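Local coordinates for L-amino acid deaminase (Proteus vulgaris, PDB 5I39), which probably uses a bound FAD cofactor to oxidise L-amino acids, as a membrane-bound deaminase of the FAD-dependent oxidoreductase family, at residues 120-125 / 172-178. Numbering follows the deposited sequence.
Sequences GRVEVP and WKIAGFE. With EDO (1,2-ethanediol), chain I.
Strands 121-123 and 175-178, within segments 120-125 and 172-178, run antiparallel, their axes approaching to 4.6 Å with N-to-C directions at 160°, and illustrate how a beta ladder sorts its side chains. A loop from Trp172 leads into 175-178. Arg121 and Glu178 form one hydrogen-bonded pair (Arg121 N to Glu178 O 3.0 Å, Glu178 N to Arg121 O 2.9 Å), Glu123 and Gly176 the next (Glu123 N to Gly176 O and Gly176 N to Glu123 O, both 2.9 Å). Val122 and Phe177 make the non-hydrogen-bonded pair between them, CA to CA 4.6 Å. Gly120, at phi 92°, lies where a CB would crowd the Phe177 ring.

Alternation separates the chemistry. On the Val122 face, Val122 CG1 meets Phe177 CD1 at 3.5 Å. Beyond the ladder, Val124 (t) places CG2 3.9 Å from Ala175 CB and CG1 3.7 Å from Trp172 CE3, while Pro125 CG lies 4.2 Å from Ile174 CG2. The other face is charged: Arg121, with chi1 to chi3 all t, reaches along its strand to Glu123 (NH2 to OE1 2.8 Å, a salt bridge), and its NE hydrogen-bonds to OE1 of Gln82, an FAD-binding residue. Glu178 pairs with Lys100. Ethanediol O2 donates to Glu123 OE2 and O1 to Val124 O, each 2.7 Å.

Strands 276-279 and 153-156 flank the pair, making this an interior antiparallel strand pair of the mixed sheet accompanying the Rossmann-type FAD domain in DAO-family oxidoreductases.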
loop_
_atom_site.group_PDB
_atom_site.type_symbol
_atom_site.label_atom_id
_atom_site.label_comp_id
_atom_site.label_asym_id
_atom_site.label_seq_id
_atom_site.Cartn_x
_atom_site.Cartn_y
_atom_site.Cartn_z
ATOM N N GLY A 120 -12.252 9.177 6.732
ATOM C CA GLY A 120 -12.929 10.139 5.874
ATOM C C GLY A 120 -11.956 11.091 5.201
ATOM O O GLY A 120 -10.972 11.534 5.802
ATOM N N ARG A 121 -12.249 11.410 3.944
ATOM C CA ARG A 121 -11.359 12.195 3.095
ATOM C C ARG A 121 -12.162 13.189 2.281
ATOM O O ARG A 121 -13.093 12.803 1.576
ATOM C CB ARG A 121 -10.582 11.281 2.150
ATOM C CG ARG A 121 -9.662 11.986 1.165
ATOM C CD ARG A 121 -8.940 10.947 0.335
ATOM N NE ARG A 121 -7.933 11.503 -0.567
ATOM C CZ ARG A 121 -8.179 12.030 -1.768
ATOM N NH1 ARG A 121 -7.167 12.493 -2.490
ATOM N NH2 ARG A 121 -9.416 12.108 -2.261
ATOM N N VAL A 122 -11.769 14.458 2.368
ATOM C CA VAL A 122 -12.408 15.509 1.576
ATOM C C VAL A 122 -11.420 16.014 0.538
ATOM O O VAL A 122 -10.295 16.408 0.855
ATOM C CB VAL A 122 -13.000 16.677 2.409
ATOM C CG1 VAL A 122 -14.208 16.197 3.200
ATOM C CG2 VAL A 122 -11.974 17.330 3.329
ATOM N N GLU A 123 -11.843 15.960 -0.725
ATOM C CA GLU A 123 -11.044 16.480 -1.831
ATOM C C GLU A 123 -11.846 17.548 -2.559
ATOM O O GLU A 123 -12.857 17.254 -3.201
ATOM C CB GLU A 123 -10.606 15.388 -2.808
ATOM C CG GLU A 123 -9.747 15.961 -3.930
ATOM C CD GLU A 123 -9.110 14.938 -4.848
ATOM O OE1 GLU A 123 -9.081 13.737 -4.523
ATOM O OE2 GLU A 123 -8.614 15.365 -5.913
ATOM N N VAL A 124 -11.391 18.792 -2.456
ATOM C CA VAL A 124 -11.993 19.890 -3.205
ATOM C C VAL A 124 -11.524 19.780 -4.662
ATOM O O VAL A 124 -10.324 19.667 -4.906
ATOM C CB VAL A 124 -11.613 21.251 -2.588
ATOM C CG1 VAL A 124 -12.053 22.410 -3.475
ATOM C CG2 VAL A 124 -12.221 21.385 -1.198
ATOM N N PRO A 125 -12.457 19.807 -5.633
ATOM C CA PRO A 125 -12.047 19.691 -7.036
ATOM C C PRO A 125 -11.229 20.892 -7.512
ATOM O O PRO A 125 -11.342 21.979 -6.953
ATOM C CB PRO A 125 -13.380 19.610 -7.787
ATOM C CG PRO A 125 -14.347 20.309 -6.903
ATOM C CD PRO A 125 -13.917 19.960 -5.511
ATOM N N TRP A 172 -13.752 27.274 1.158
ATOM C CA TRP A 172 -13.988 26.150 0.250
ATOM C C TRP A 172 -15.485 25.850 0.241
ATOM O O TRP A 172 -16.121 25.832 1.293
ATOM C CB TRP A 172 -13.201 24.907 0.680
ATOM C CG TRP A 172 -11.724 25.143 0.833
ATOM C CD1 TRP A 172 -11.025 25.207 1.999
ATOM C CD2 TRP A 172 -10.778 25.373 -0.217
ATOM N NE1 TRP A 172 -9.695 25.453 1.744
ATOM C CE2 TRP A 172 -9.516 25.556 0.390
ATOM C CE3 TRP A 172 -10.873 25.442 -1.611
ATOM C CZ2 TRP A 172 -8.355 25.803 -0.351
ATOM C CZ3 TRP A 172 -9.717 25.679 -2.350
ATOM C CH2 TRP A 172 -8.475 25.859 -1.717
ATOM N N LYS A 173 -16.035 25.638 -0.949
ATOM C CA LYS A 173 -17.489 25.544 -1.150
ATOM C C LYS A 173 -18.029 24.144 -1.430
ATOM O O LYS A 173 -19.199 23.881 -1.164
ATOM C CB LYS A 173 -17.912 26.466 -2.301
ATOM C CG LYS A 173 -17.683 27.946 -2.036
ATOM C CD LYS A 173 -18.619 28.483 -0.966
ATOM C CE LYS A 173 -18.538 29.993 -0.851
ATOM N NZ LYS A 173 -19.518 30.549 0.119
ATOM N N ILE A 174 -17.203 23.255 -1.973
ATOM C CA ILE A 174 -17.688 21.953 -2.420
ATOM C C ILE A 174 -16.541 20.955 -2.418
ATOM O O ILE A 174 -15.395 21.326 -2.662
ATOM C CB ILE A 174 -18.359 22.072 -3.817
ATOM C CG1 ILE A 174 -19.153 20.809 -4.154
ATOM C CG2 ILE A 174 -17.339 22.399 -4.909
ATOM C CD1 ILE A 174 -20.191 21.032 -5.234
ATOM N N ALA A 175 -16.849 19.695 -2.135
ATOM C CA ALA A 175 -15.824 18.652 -2.129
ATOM C C ALA A 175 -16.423 17.281 -2.321
ATOM O O ALA A 175 -17.590 17.050 -2.012
ATOM C CB ALA A 175 -15.045 18.680 -0.827
ATOM N N GLY A 176 -15.595 16.371 -2.820
ATOM C CA GLY A 176 -15.910 14.951 -2.799
ATOM C C GLY A 176 -15.470 14.356 -1.477
ATOM O O GLY A 176 -14.313 14.495 -1.086
ATOM N N PHE A 177 -16.399 13.691 -0.798
ATOM C CA PHE A 177 -16.178 13.135 0.535
ATOM C C PHE A 177 -16.246 11.621 0.471
ATOM O O PHE A 177 -17.322 11.053 0.288
ATOM C CB PHE A 177 -17.248 13.676 1.490
ATOM C CG PHE A 177 -17.098 13.251 2.940
ATOM C CD1 PHE A 177 -15.852 13.112 3.562
ATOM C CD2 PHE A 177 -18.237 13.060 3.714
ATOM C CE1 PHE A 177 -15.760 12.765 4.907
ATOM C CE2 PHE A 177 -18.147 12.714 5.053
ATOM C CZ PHE A 177 -16.909 12.566 5.652
ATOM N N GLU A 178 -15.094 10.968 0.591
ATOM C CA GLU A 178 -15.052 9.518 0.723
ATOM C C GLU A 178 -15.134 9.269 2.217
ATOM O O GLU A 178 -14.116 9.271 2.921
ATOM C CB GLU A 178 -13.778 8.947 0.105
ATOM C CG GLU A 178 -13.675 7.434 0.207
ATOM C CD GLU A 178 -12.580 6.828 -0.645
ATOM O OE1 GLU A 178 -12.168 7.434 -1.653
ATOM O OE2 GLU A 178 -12.153 5.694 -0.316
HETATM C C1 EDO I . -7.224 19.222 -5.965
HETATM O O1 EDO I . -8.396 18.681 -6.574
HETATM C C2 EDO I . -6.888 18.391 -4.736
HETATM O O2 EDO I . -6.602 17.032 -5.097
#